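Local atomic coordinates of malyl-CoA lyase/beta-methylmalyl-CoA lyase (Methylobacterium extorquens, PDB entry 5UGR), a protein that belongs to the HpcH/HpaI aldolase/citrate lyase family of TIM-barrel enzymes and carries a magnesium site. Residues Leu13-Glu17 and Ala264-Thr269; Pro228-Phe232 and Ile256-Gln260. One frame throughout, in Å; residues are numbered along the deposited sequence.

Contact 1 of 2, residues Leu13-Glu17 and Ala264-Thr269; sequences LHRSE and ANEVFT
The guanidinium group of R15 lies flat against the side-chain amide of N265, the two planes only 12° apart although the side chains themselves cross at about a right angle. Atom OD1 of N265 sits over one guanidinium face toward its rim, 3.6 Å from R15 CZ. A bend at chi3 (-58°) turns the end of the arginine so that its NH1 edge faces T269, whose side chain runs alongside in the same direction. R15 NH1 donates to T269 OG1 at 3.2 Å, with the acceptor in the guanidinium plane and an N-H...O angle of 156°. That hydroxyl in turn donates to the helix carbonyl N265 O, 2.6 Å from OG1. On the other side of the amide, S16 OG gives a 2.6 Å hydrogen bond to N265 OD1, arriving tilted from the carbonyl plane. Nearer the backbone, R15 CB makes an apolar contact with F268 CB at 3.8 Å as the two side chains slide past each other in opposite directions; A264 CB packs against the backbone carbonyl R15 O at 3.5 Å. The principal charge partner of R15 is D37, which forms a salt bridge through NE, while K35 O accepts from N265 ND2. The contact thus joins the start of the first barrel strand, 16-21, to the last turns of helix 259-268. Stacked on one face and bonded at its edge, the buried guanidinium has its rotation fixed, and its positive charge, probably balanced by D37, would polarise the amide and hydroxyl beside it.

Contact 2 of 2, residues Pro228-Phe232 and Ile256-Gln260; sequences PFGDF and IHPSQ
The side-chain amide of Q260 is gripped at both ends. Its NE2 reaches across to F229 O, a 3.0 Å hydrogen bond with the acceptor close to the amide plane, and donates also to a water held by D231 O. Its OE1 accepts from I256 N at 2.9 Å, nearly in line with the C=O bond, and from a second water, which in turn accepts from F229 N. With four partners the amide cannot easily flip, and it ties both chain segments together through their backbones. Beside it the F232 ring stands almost upright to the amide plane, an edge toward NE2. H257 covers one face of that ring in an offset stack, centroids 4.8 Å apart and planes at 27°; its CB lies over the centre of the phenylalanine, 3.7 Å from the centroid, in a CH-pi contact. I256 comes to the ring edge instead, CG1 being 3.6 Å from F232 CE1, while its CG2 branch meets P228 CB at 3.9 Å. H257 ND1 accepts from S259 N at 3.2 Å, a capping bond; ND1 also pairs with S259 OG at 2.8 Å, and the two together probably restrain the imidazole. The segments follow strands 223-226 and 252-255 at their C-terminal ends, so the arrangement is a clasp between the last two beta-alpha loops of a TIM barrel, the end that carries the active site in this fold.

Overall arrangement
Helix 259-268 is shared by the two contacts: contact 2 engages its first turn and the loop leading into it, contact 1 its far end. Their centres lie 14 Å apart, and their segments touch only through being neighbours in sequence. Together they bracket the closure of the barrel, where strand 252-255 pairs with strand 16-21. Contact 1 is the more deeply buried, about 10 Å from the centre of the chain, whereas contact 2 sits about 16 Å out. In contact 2 the P228 side chain is about 8 Å from a bound magnesium ion. Magnesium is coordinated in this protein by D45, E140 and D167, none of which belongs to either contact.

Contact 1 of 2, residues Leu13-Glu17 and Ala264-Thr269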
loop_
_atom_site.group_PDB
_atom_site.type_symbol
_atom_site.label_atom_id
_atom_site.label_comp_id
_atom_site.label_asym_id
_atom_site.label_seq_id
_atom_site.Cartn_x
_atom_site.Cartn_y
_atom_site.Cartn_z
ATOM N N LEU A 13 4.685 -28.662 -19.193
ATOM C CA LEU A 13 3.454 -29.154 -19.790
ATOM C C LEU A 13 2.513 -29.567 -18.664
ATOM O O LEU A 13 2.899 -30.262 -17.745
ATOM C CB LEU A 13 3.752 -30.343 -20.710
ATOM C CG LEU A 13 2.556 -30.931 -21.404
ATOM C CD1 LEU A 13 1.976 -30.012 -22.440
ATOM C CD2 LEU A 13 2.978 -32.207 -22.126
ATOM N N HIS A 14 1.303 -29.039 -18.679
ATOM C CA HIS A 14 0.394 -29.130 -17.544
ATOM C C HIS A 14 -1.071 -29.232 -18.004
ATOM O O HIS A 14 -1.947 -28.507 -17.534
ATOM C CB HIS A 14 0.642 -27.888 -16.685
ATOM C CG HIS A 14 0.116 -27.960 -15.309
ATOM N ND1 HIS A 14 0.643 -27.191 -14.287
ATOM C CD2 HIS A 14 -0.875 -28.685 -14.760
ATOM C CE1 HIS A 14 0.011 -27.470 -13.169
ATOM N NE2 HIS A 14 -0.927 -28.353 -13.438
ATOM N N ARG A 15 -1.347 -30.126 -18.938
ATOM C CA ARG A 15 -2.717 -30.312 -19.434
ATOM C C ARG A 15 -3.648 -31.014 -18.443
ATOM O O ARG A 15 -4.848 -30.721 -18.354
ATOM C CB ARG A 15 -2.694 -31.091 -20.751
ATOM C CG ARG A 15 -1.904 -30.464 -21.872
ATOM C CD ARG A 15 -1.636 -31.435 -22.980
ATOM N NE ARG A 15 -0.920 -32.603 -22.519
ATOM C CZ ARG A 15 -0.823 -33.743 -23.200
ATOM N NH1 ARG A 15 -1.372 -33.892 -24.404
ATOM N NH2 ARG A 15 -0.156 -34.749 -22.689
ATOM N N SER A 16 -3.082 -32.003 -17.760
ATOM C CA SER A 16 -3.782 -32.886 -16.856
ATOM C C SER A 16 -3.048 -32.949 -15.545
ATOM O O SER A 16 -1.807 -33.075 -15.509
ATOM C CB SER A 16 -3.906 -34.293 -17.476
ATOM O OG SER A 16 -2.657 -34.806 -17.898
ATOM N N GLU A 17 -3.822 -32.834 -14.453
ATOM C CA GLU A 17 -3.241 -32.862 -13.093
ATOM C C GLU A 17 -4.017 -33.878 -12.296
ATOM O O GLU A 17 -5.182 -33.637 -11.920
ATOM C CB GLU A 17 -3.315 -31.461 -12.499
ATOM C CG GLU A 17 -2.847 -31.343 -11.059
ATOM C CD GLU A 17 -2.710 -29.900 -10.561
ATOM O OE1 GLU A 17 -2.532 -29.681 -9.319
ATOM O OE2 GLU A 17 -2.760 -28.981 -11.425
ATOM N N ALA A 264 -8.732 -34.303 -20.479
ATOM C CA ALA A 264 -7.940 -33.074 -20.248
ATOM C C ALA A 264 -6.811 -32.993 -21.242
ATOM O O ALA A 264 -6.557 -31.912 -21.833
ATOM C CB ALA A 264 -7.412 -33.020 -18.827
ATOM N N ASN A 265 -6.109 -34.120 -21.451
ATOM C CA ASN A 265 -5.029 -34.052 -22.414
ATOM C C ASN A 265 -5.462 -33.617 -23.789
ATOM O O ASN A 265 -4.739 -32.865 -24.481
ATOM C CB ASN A 265 -4.290 -35.368 -22.475
ATOM C CG ASN A 265 -3.373 -35.592 -21.243
ATOM O OD1 ASN A 265 -3.051 -34.676 -20.500
ATOM N ND2 ASN A 265 -2.969 -36.834 -21.029
ATOM N N GLU A 266 -6.617 -34.109 -24.227
ATOM C CA GLU A 266 -7.089 -33.757 -25.570
ATOM C C GLU A 266 -7.479 -32.271 -25.650
ATOM O O GLU A 266 -7.118 -31.576 -26.597
ATOM C CB GLU A 266 -8.313 -34.604 -25.944
ATOM C CG GLU A 266 -8.885 -34.221 -27.318
ATOM C CD GLU A 266 -9.653 -35.362 -28.005
ATOM O OE1 GLU A 266 -10.596 -35.917 -27.385
ATOM O OE2 GLU A 266 -9.306 -35.695 -29.177
ATOM N N VAL A 267 -8.226 -31.779 -24.642
ATOM C CA VAL A 267 -8.741 -30.419 -24.718
ATOM C C VAL A 267 -7.609 -29.398 -24.665
ATOM O O VAL A 267 -7.642 -28.421 -25.438
ATOM C CB VAL A 267 -9.733 -30.161 -23.569
ATOM C CG1 VAL A 267 -10.008 -28.677 -23.393
ATOM C CG2 VAL A 267 -11.020 -30.908 -23.839
ATOM N N PHE A 268 -6.604 -29.619 -23.795
ATOM C CA PHE A 268 -5.588 -28.612 -23.531
ATOM C C PHE A 268 -4.312 -28.756 -24.378
ATOM O O PHE A 268 -3.343 -28.014 -24.179
ATOM C CB PHE A 268 -5.248 -28.572 -22.033
ATOM C CG PHE A 268 -6.400 -28.120 -21.170
ATOM C CD1 PHE A 268 -6.706 -26.777 -21.064
ATOM C CD2 PHE A 268 -7.204 -29.015 -20.533
ATOM C CE1 PHE A 268 -7.767 -26.361 -20.281
ATOM C CE2 PHE A 268 -8.263 -28.608 -19.753
ATOM C CZ PHE A 268 -8.580 -27.273 -19.650
ATOM N N THR A 269 -4.311 -29.702 -25.320
ATOM C CA THR A 269 -3.288 -29.701 -26.362
ATOM C C THR A 269 -3.420 -28.375 -27.157
ATOM O O THR A 269 -4.493 -28.054 -27.625
ATOM C CB THR A 269 -3.488 -30.930 -27.216
ATOM O OG1 THR A 269 -3.166 -32.081 -26.420
ATOM C CG2 THR A 269 -2.534 -30.915 -28.429
#

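Contact 2 of 2, residues Pro228-Phe232 and Ile256-Gln260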
loop_
_atom_site.group_PDB
_atom_site.type_symbol
_atom_site.label_atom_id
_atom_site.label_comp_id
_atom_site.label_asym_id
_atom_site.label_seq_id
_atom_site.Cartn_x
_atom_site.Cartn_y
_atom_site.Cartn_z
ATOM N N PRO A 228 -11.211 -29.624 -9.842
ATOM C CA PRO A 228 -11.879 -30.902 -10.030
ATOM C C PRO A 228 -13.289 -30.771 -10.579
ATOM O O PRO A 228 -13.952 -29.747 -10.354
ATOM C CB PRO A 228 -11.900 -31.485 -8.612
ATOM C CG PRO A 228 -11.935 -30.256 -7.725
ATOM C CD PRO A 228 -11.076 -29.241 -8.419
ATOM N N PHE A 229 -13.748 -31.840 -11.258
ATOM C CA PHE A 229 -15.119 -32.017 -11.748
ATOM C C PHE A 229 -15.531 -33.397 -11.262
ATOM O O PHE A 229 -14.857 -34.384 -11.558
ATOM C CB PHE A 229 -15.109 -31.952 -13.252
ATOM C CG PHE A 229 -16.465 -32.125 -13.903
ATOM C CD1 PHE A 229 -17.304 -31.039 -14.070
ATOM C CD2 PHE A 229 -16.934 -33.378 -14.284
ATOM C CE1 PHE A 229 -18.544 -31.187 -14.668
ATOM C CE2 PHE A 229 -18.167 -33.532 -14.908
ATOM C CZ PHE A 229 -18.980 -32.440 -15.089
ATOM N N GLY A 230 -16.606 -33.439 -10.465
ATOM C CA GLY A 230 -16.936 -34.653 -9.709
ATOM C C GLY A 230 -17.732 -35.719 -10.413
ATOM O O GLY A 230 -17.752 -36.879 -9.956
ATOM N N ASP A 231 -18.383 -35.394 -11.520
ATOM C CA ASP A 231 -19.285 -36.371 -12.093
ATOM C C ASP A 231 -18.577 -37.234 -13.114
ATOM O O ASP A 231 -18.517 -36.922 -14.303
ATOM C CB ASP A 231 -20.544 -35.706 -12.659
ATOM C CG ASP A 231 -21.601 -36.730 -13.121
ATOM O OD1 ASP A 231 -21.315 -37.968 -13.081
ATOM O OD2 ASP A 231 -22.722 -36.267 -13.486
ATOM N N PHE A 232 -18.038 -38.351 -12.616
ATOM C CA PHE A 232 -17.316 -39.312 -13.424
ATOM C C PHE A 232 -18.148 -39.987 -14.506
ATOM O O PHE A 232 -17.574 -40.513 -15.478
ATOM C CB PHE A 232 -16.662 -40.408 -12.491
ATOM C CG PHE A 232 -15.923 -39.841 -11.343
ATOM C CD1 PHE A 232 -15.371 -38.547 -11.444
ATOM C CD2 PHE A 232 -15.804 -40.513 -10.143
ATOM C CE1 PHE A 232 -14.685 -37.971 -10.387
ATOM C CE2 PHE A 232 -15.093 -39.931 -9.073
ATOM C CZ PHE A 232 -14.564 -38.666 -9.180
ATOM N N ILE A 256 -9.585 -36.306 -11.309
ATOM C CA ILE A 256 -9.773 -36.986 -10.019
ATOM C C ILE A 256 -10.342 -38.388 -10.222
ATOM O O ILE A 256 -10.657 -39.081 -9.246
ATOM C CB ILE A 256 -10.590 -36.156 -8.992
ATOM C CG1 ILE A 256 -11.980 -35.830 -9.486
ATOM C CG2 ILE A 256 -9.864 -34.867 -8.586
ATOM C CD1 ILE A 256 -12.891 -35.355 -8.347
ATOM N N HIS A 257 -10.454 -38.802 -11.470
ATOM C CA HIS A 257 -10.808 -40.181 -11.874
ATOM C C HIS A 257 -10.022 -40.456 -13.126
ATOM O O HIS A 257 -9.828 -39.551 -13.962
ATOM C CB HIS A 257 -12.281 -40.236 -12.181
ATOM C CG HIS A 257 -12.784 -41.599 -12.505
ATOM N ND1 HIS A 257 -12.805 -42.118 -13.792
ATOM C CD2 HIS A 257 -13.308 -42.553 -11.707
ATOM C CE1 HIS A 257 -13.308 -43.337 -13.760
ATOM N NE2 HIS A 257 -13.624 -43.630 -12.507
ATOM N N PRO A 258 -9.495 -41.694 -13.287
ATOM C CA PRO A 258 -8.608 -41.925 -14.422
ATOM C C PRO A 258 -9.158 -41.589 -15.808
ATOM O O PRO A 258 -8.406 -41.198 -16.710
ATOM C CB PRO A 258 -8.270 -43.430 -14.296
ATOM C CG PRO A 258 -8.482 -43.749 -12.865
ATOM C CD PRO A 258 -9.612 -42.885 -12.417
ATOM N N SER A 259 -10.461 -41.735 -15.986
ATOM C CA SER A 259 -11.136 -41.376 -17.245
ATOM C C SER A 259 -10.960 -39.920 -17.664
ATOM O O SER A 259 -11.024 -39.594 -18.831
ATOM C CB SER A 259 -12.621 -41.650 -17.153
ATOM O OG SER A 259 -13.296 -40.770 -16.225
ATOM N N GLN A 260 -10.691 -39.072 -16.702
ATOM C CA GLN A 260 -10.569 -37.656 -16.992
ATOM C C GLN A 260 -9.216 -37.245 -17.579
ATOM O O GLN A 260 -9.099 -36.189 -18.192
ATOM C CB GLN A 260 -10.900 -36.834 -15.773
ATOM C CG GLN A 260 -12.332 -36.957 -15.345
ATOM C CD GLN A 260 -12.636 -36.295 -14.038
ATOM O OE1 GLN A 260 -11.739 -36.012 -13.222
ATOM N NE2 GLN A 260 -13.915 -36.084 -13.781
HETATM O O HOH W 1 -11.535 -33.459 -12.234
HETATM O O HOH W 2 -15.978 -36.759 -15.732
HETATM O O HOH W 3 -15.580 -39.333 -16.935
#